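Local coordinates for protein aldose-aldose oxidoreductase (PDB 5A04) that probably oxidises one aldose while reducing another, with a bound NADP(H) as the hydride carrier, at residues G152-T164 with D185-T198. Numbering follows the deposited sequence.
Sequences GPVRTVVTDHGFT and DIGIYSLNAARYLT. With BGC (beta-D-glucopyranose), chain H; NDP (NADPH dihydro-nicotinamide-adenine-dinucleotide phosphate), chain G.
His161, on strand 156-162, lays one face of its imidazole against helix 185-198, which packs nearly antiparallel (163°) on the mixed sheet of the C-terminal alpha/beta domain. Tyr189 CB sits over the centre of that face, 3.5 Å from the ring centroid, a CH-pi contact; the phenol ring of Tyr189 is turned only 25° from the imidazole but displaced so far that they hardly overlap. At the imidazole edge, ND1 and Ser190 OG share a 2.9 Å hydrogen bond, while NE2 bonds to Thr265 OG1, so both nitrogens fix the ring's rotation. Serine suits this turn, being small enough for the strand to approach and still offering a polar tip; Thr159 CG2 rests 3.6 Å from Ser190 CB. Farther along, branched Val157 packs CG1 over Ala194 and Leu197 CD1, and CG2 against Thr198 CG2. Toward the sugar site, Ile186 CG1 packs 3.5 Å from Gly162 N. Phe163 turns its ring edge to Asp185, CE1 lying 3.2 Å from OD2. Tyr189 OH meets glucose O1 at a doubtfully short distance. A chi1 of -176° swings the Asp185 carboxylate away from its own backbone N toward the sugar: OD2 accepts from glucose O3, while OD1, salt-bridged to Arg172 NE, accepts from glucose O2 at 2.7 Å.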
# COMPACT_ATOMS: atom_id res chain seq x y z
N GLY A 152 6.28 -14.63 11.51
CA GLY A 152 6.64 -15.67 10.56
C GLY A 152 7.42 -15.01 9.44
O GLY A 152 7.84 -13.86 9.58
N PRO A 153 7.63 -15.73 8.33
CA PRO A 153 8.37 -15.14 7.20
C PRO A 153 7.68 -13.88 6.70
O PRO A 153 6.45 -13.87 6.61
CB PRO A 153 8.30 -16.24 6.12
CG PRO A 153 8.02 -17.50 6.87
CD PRO A 153 7.20 -17.11 8.06
N VAL A 154 8.43 -12.82 6.40
CA VAL A 154 7.80 -11.63 5.85
C VAL A 154 7.17 -11.94 4.49
O VAL A 154 7.85 -12.45 3.61
CB VAL A 154 8.79 -10.48 5.68
CG1 VAL A 154 8.10 -9.31 4.95
CG2 VAL A 154 9.32 -10.04 7.04
N ARG A 155 5.89 -11.62 4.33
CA ARG A 155 5.23 -11.82 3.05
C ARG A 155 4.98 -10.48 2.35
O ARG A 155 5.21 -10.34 1.15
CB ARG A 155 3.91 -12.57 3.23
CG ARG A 155 4.04 -13.95 3.90
CD ARG A 155 4.79 -14.95 3.01
NE ARG A 155 4.04 -15.23 1.78
CZ ARG A 155 4.58 -15.26 0.57
NH1 ARG A 155 5.87 -15.02 0.42
NH2 ARG A 155 3.82 -15.52 -0.49
N THR A 156 4.50 -9.48 3.10
CA THR A 156 4.25 -8.17 2.50
C THR A 156 4.77 -7.01 3.35
O THR A 156 4.74 -7.06 4.58
CB THR A 156 2.74 -7.91 2.24
OG1 THR A 156 2.02 -7.91 3.48
CG2 THR A 156 2.14 -8.98 1.33
N VAL A 157 5.27 -5.99 2.67
CA VAL A 157 5.54 -4.70 3.27
C VAL A 157 4.77 -3.68 2.47
O VAL A 157 4.96 -3.58 1.25
CB VAL A 157 7.03 -4.32 3.26
CG1 VAL A 157 7.22 -2.94 3.87
CG2 VAL A 157 7.85 -5.35 4.02
N VAL A 158 3.88 -2.94 3.12
CA VAL A 158 3.15 -1.89 2.42
C VAL A 158 3.51 -0.57 3.09
O VAL A 158 3.21 -0.37 4.27
CB VAL A 158 1.61 -2.13 2.46
CG1 VAL A 158 0.86 -0.93 1.87
CG2 VAL A 158 1.25 -3.41 1.69
N THR A 159 4.18 0.31 2.35
CA THR A 159 4.72 1.52 2.95
C THR A 159 4.54 2.72 2.03
O THR A 159 4.80 2.65 0.82
CB THR A 159 6.22 1.32 3.35
OG1 THR A 159 6.76 2.53 3.88
CG2 THR A 159 7.09 0.87 2.14
N ASP A 160 4.05 3.81 2.62
CA ASP A 160 3.71 5.02 1.90
C ASP A 160 4.45 6.20 2.52
O ASP A 160 4.35 6.42 3.72
CB ASP A 160 2.21 5.31 1.96
CG ASP A 160 1.36 4.14 1.51
OD1 ASP A 160 1.81 3.35 0.65
OD2 ASP A 160 0.21 4.02 2.02
N HIS A 161 5.17 6.96 1.70
CA HIS A 161 5.81 8.18 2.16
C HIS A 161 5.60 9.30 1.16
O HIS A 161 5.87 9.16 -0.03
CB HIS A 161 7.32 7.98 2.40
CG HIS A 161 7.64 7.24 3.66
ND1 HIS A 161 7.64 5.86 3.74
CD2 HIS A 161 7.94 7.69 4.90
CE1 HIS A 161 7.94 5.50 4.97
NE2 HIS A 161 8.14 6.59 5.70
N GLY A 162 5.14 10.45 1.66
CA GLY A 162 4.91 11.58 0.80
C GLY A 162 4.53 12.79 1.62
O GLY A 162 4.11 12.67 2.78
N PHE A 163 4.70 13.97 1.04
CA PHE A 163 4.13 15.18 1.64
C PHE A 163 3.75 16.12 0.52
O PHE A 163 4.21 15.99 -0.61
CB PHE A 163 5.09 15.84 2.64
CG PHE A 163 6.32 16.46 2.03
CD1 PHE A 163 7.44 15.69 1.75
CD2 PHE A 163 6.37 17.83 1.78
CE1 PHE A 163 8.58 16.28 1.20
CE2 PHE A 163 7.50 18.42 1.23
CZ PHE A 163 8.61 17.64 0.95
N THR A 164 2.87 17.06 0.83
CA THR A 164 2.42 18.01 -0.17
C THR A 164 3.42 19.14 -0.26
O THR A 164 3.37 20.08 0.52
CB THR A 164 1.02 18.55 0.18
OG1 THR A 164 1.01 18.93 1.56
CG2 THR A 164 -0.01 17.47 -0.02
N ASP A 185 13.67 12.25 -2.30
CA ASP A 185 13.51 12.97 -1.04
C ASP A 185 12.78 12.22 0.06
O ASP A 185 13.20 12.24 1.22
CB ASP A 185 12.77 14.29 -1.28
CG ASP A 185 12.68 15.12 -0.02
OD1 ASP A 185 13.74 15.64 0.42
OD2 ASP A 185 11.57 15.24 0.54
N ILE A 186 11.66 11.63 -0.29
CA ILE A 186 10.76 11.10 0.72
C ILE A 186 10.43 9.63 0.41
O ILE A 186 10.31 8.80 1.32
CB ILE A 186 9.47 11.99 0.82
CG1 ILE A 186 8.52 11.45 1.88
CG2 ILE A 186 8.78 12.18 -0.53
CD1 ILE A 186 9.16 11.42 3.25
N GLY A 187 10.32 9.30 -0.87
CA GLY A 187 10.08 7.92 -1.26
C GLY A 187 11.20 6.98 -0.84
O GLY A 187 10.98 5.79 -0.60
N ILE A 188 12.40 7.53 -0.72
CA ILE A 188 13.54 6.75 -0.25
C ILE A 188 13.26 6.14 1.14
O ILE A 188 13.80 5.08 1.47
CB ILE A 188 14.81 7.63 -0.22
CG1 ILE A 188 16.06 6.78 0.05
CG2 ILE A 188 14.65 8.77 0.78
CD1 ILE A 188 17.36 7.52 -0.27
N TYR A 189 12.41 6.77 1.96
CA TYR A 189 12.06 6.14 3.24
C TYR A 189 11.27 4.85 3.06
O TYR A 189 11.42 3.91 3.85
CB TYR A 189 11.27 7.10 4.14
CG TYR A 189 12.09 8.23 4.71
CD1 TYR A 189 12.22 9.43 4.01
CD2 TYR A 189 12.73 8.11 5.94
CE1 TYR A 189 12.97 10.48 4.53
CE2 TYR A 189 13.48 9.15 6.46
CZ TYR A 189 13.59 10.33 5.75
OH TYR A 189 14.33 11.37 6.27
N SER A 190 10.41 4.80 2.05
CA SER A 190 9.67 3.57 1.76
C SER A 190 10.62 2.45 1.34
O SER A 190 10.49 1.31 1.77
CB SER A 190 8.64 3.80 0.64
OG SER A 190 7.66 4.74 1.04
N LEU A 191 11.56 2.79 0.46
CA LEU A 191 12.55 1.84 -0.01
C LEU A 191 13.46 1.36 1.12
O LEU A 191 13.68 0.15 1.28
CB LEU A 191 13.39 2.49 -1.12
CG LEU A 191 14.69 1.80 -1.50
CD1 LEU A 191 14.38 0.39 -2.03
CD2 LEU A 191 15.40 2.66 -2.55
N ASN A 192 13.97 2.30 1.90
CA ASN A 192 14.91 1.97 2.96
C ASN A 192 14.21 1.08 3.99
O ASN A 192 14.79 0.10 4.46
CB ASN A 192 15.48 3.26 3.59
CG ASN A 192 16.74 3.02 4.42
OD1 ASN A 192 16.69 2.99 5.65
ND2 ASN A 192 17.87 2.86 3.75
N ALA A 193 12.96 1.40 4.31
CA ALA A 193 12.20 0.56 5.25
C ALA A 193 11.92 -0.84 4.70
O ALA A 193 12.03 -1.83 5.43
CB ALA A 193 10.87 1.23 5.63
N ALA A 194 11.57 -0.94 3.43
CA ALA A 194 11.32 -2.27 2.86
C ALA A 194 12.57 -3.13 3.02
O ALA A 194 12.49 -4.31 3.36
CB ALA A 194 10.91 -2.18 1.40
N ARG A 195 13.73 -2.51 2.81
CA ARG A 195 15.01 -3.20 2.96
C ARG A 195 15.31 -3.56 4.41
O ARG A 195 15.72 -4.70 4.67
CB ARG A 195 16.14 -2.34 2.37
CG ARG A 195 16.11 -2.28 0.81
CD ARG A 195 17.19 -1.34 0.22
NE ARG A 195 18.50 -1.76 0.71
CZ ARG A 195 19.22 -1.10 1.61
NH1 ARG A 195 18.83 0.09 2.04
NH2 ARG A 195 20.36 -1.63 2.05
N TYR A 196 15.13 -2.64 5.36
CA TYR A 196 15.52 -3.01 6.73
C TYR A 196 14.47 -3.86 7.44
O TYR A 196 14.80 -4.59 8.37
CB TYR A 196 15.92 -1.79 7.60
CG TYR A 196 14.94 -0.66 7.89
CD1 TYR A 196 13.81 -0.84 8.68
CD2 TYR A 196 15.24 0.64 7.46
CE1 TYR A 196 12.96 0.23 8.98
CE2 TYR A 196 14.39 1.71 7.74
CZ TYR A 196 13.26 1.50 8.51
OH TYR A 196 12.45 2.58 8.79
N LEU A 197 13.23 -3.82 6.98
CA LEU A 197 12.21 -4.70 7.57
C LEU A 197 12.39 -6.14 7.07
O LEU A 197 12.29 -7.09 7.85
CB LEU A 197 10.80 -4.18 7.27
CG LEU A 197 10.47 -2.85 7.95
CD1 LEU A 197 9.19 -2.28 7.36
CD2 LEU A 197 10.33 -3.01 9.48
N THR A 198 12.67 -6.31 5.78
CA THR A 198 12.91 -7.66 5.26
C THR A 198 14.30 -8.14 5.63
O THR A 198 14.54 -9.35 5.76
CB THR A 198 12.77 -7.74 3.72
OG1 THR A 198 13.70 -6.84 3.12
CG2 THR A 198 11.37 -7.38 3.28
C2 BGC H . 12.88 14.95 3.74
C3 BGC H . 11.93 16.10 4.10
C4 BGC H . 10.73 15.58 4.82
C5 BGC H . 11.12 14.70 5.99
C6 BGC H . 9.85 14.01 6.56
C1 BGC H . 13.19 14.27 5.00
O1 BGC H . 14.18 13.27 4.78
O2 BGC H . 14.05 15.48 3.13
O3 BGC H . 11.57 16.73 2.88
O4 BGC H . 9.94 16.67 5.27
O5 BGC H . 12.02 13.69 5.58
O6 BGC H . 10.16 13.33 7.78
PA NDP G . 17.41 23.63 3.11
O1A NDP G . 17.16 24.21 1.77
O2A NDP G . 16.48 23.99 4.24
O5B NDP G . 18.94 23.95 3.60
C5B NDP G . 19.83 23.63 2.57
C4B NDP G . 21.12 24.39 2.90
O4B NDP G . 22.21 23.92 2.10
C3B NDP G . 20.94 25.89 2.59
O3B NDP G . 20.38 26.57 3.66
C2B NDP G . 22.41 26.33 2.47
O2B NDP G . 22.98 26.50 3.63
C1B NDP G . 23.06 25.02 1.86
N9A NDP G . 23.33 25.13 0.42
C8A NDP G . 24.56 25.05 -0.21
N7A NDP G . 24.48 25.23 -1.54
C5A NDP G . 23.12 25.44 -1.79
C6A NDP G . 22.40 25.67 -2.97
N6A NDP G . 23.05 25.73 -4.18
N1A NDP G . 21.04 25.85 -2.96
C2A NDP G . 20.46 25.78 -1.70
N3A NDP G . 21.01 25.55 -0.51
C4A NDP G . 22.37 25.39 -0.57
O3 NDP G . 17.31 22.00 2.78
PN NDP G . 17.03 21.01 4.04
O1N NDP G . 17.91 21.27 5.19
O2N NDP G . 15.58 20.59 4.14
O5D NDP G . 17.68 19.54 3.34
C5D NDP G . 19.07 19.57 3.18
C4D NDP G . 19.55 18.09 3.12
O4D NDP G . 19.07 17.40 4.32
C3D NDP G . 18.92 17.32 1.90
O3D NDP G . 19.86 16.35 1.40
C2D NDP G . 17.73 16.59 2.52
O2D NDP G . 17.45 15.37 1.86
C1D NDP G . 18.30 16.28 3.94
N1N NDP G . 17.21 16.19 4.92
C2N NDP G . 17.10 15.07 5.74
C3N NDP G . 16.10 15.02 6.66
C7N NDP G . 15.98 13.84 7.52
O7N NDP G . 14.99 13.66 8.26
N7N NDP G . 17.00 12.90 7.53
C4N NDP G . 15.10 16.11 6.82
C5N NDP G . 15.27 17.23 5.88
C6N NDP G . 16.28 17.24 5.00
P2B NDP G . 24.05 27.84 3.81
O1X NDP G . 24.99 27.60 2.65
O2X NDP G . 23.06 28.96 3.66
O3X NDP G . 24.62 27.61 5.21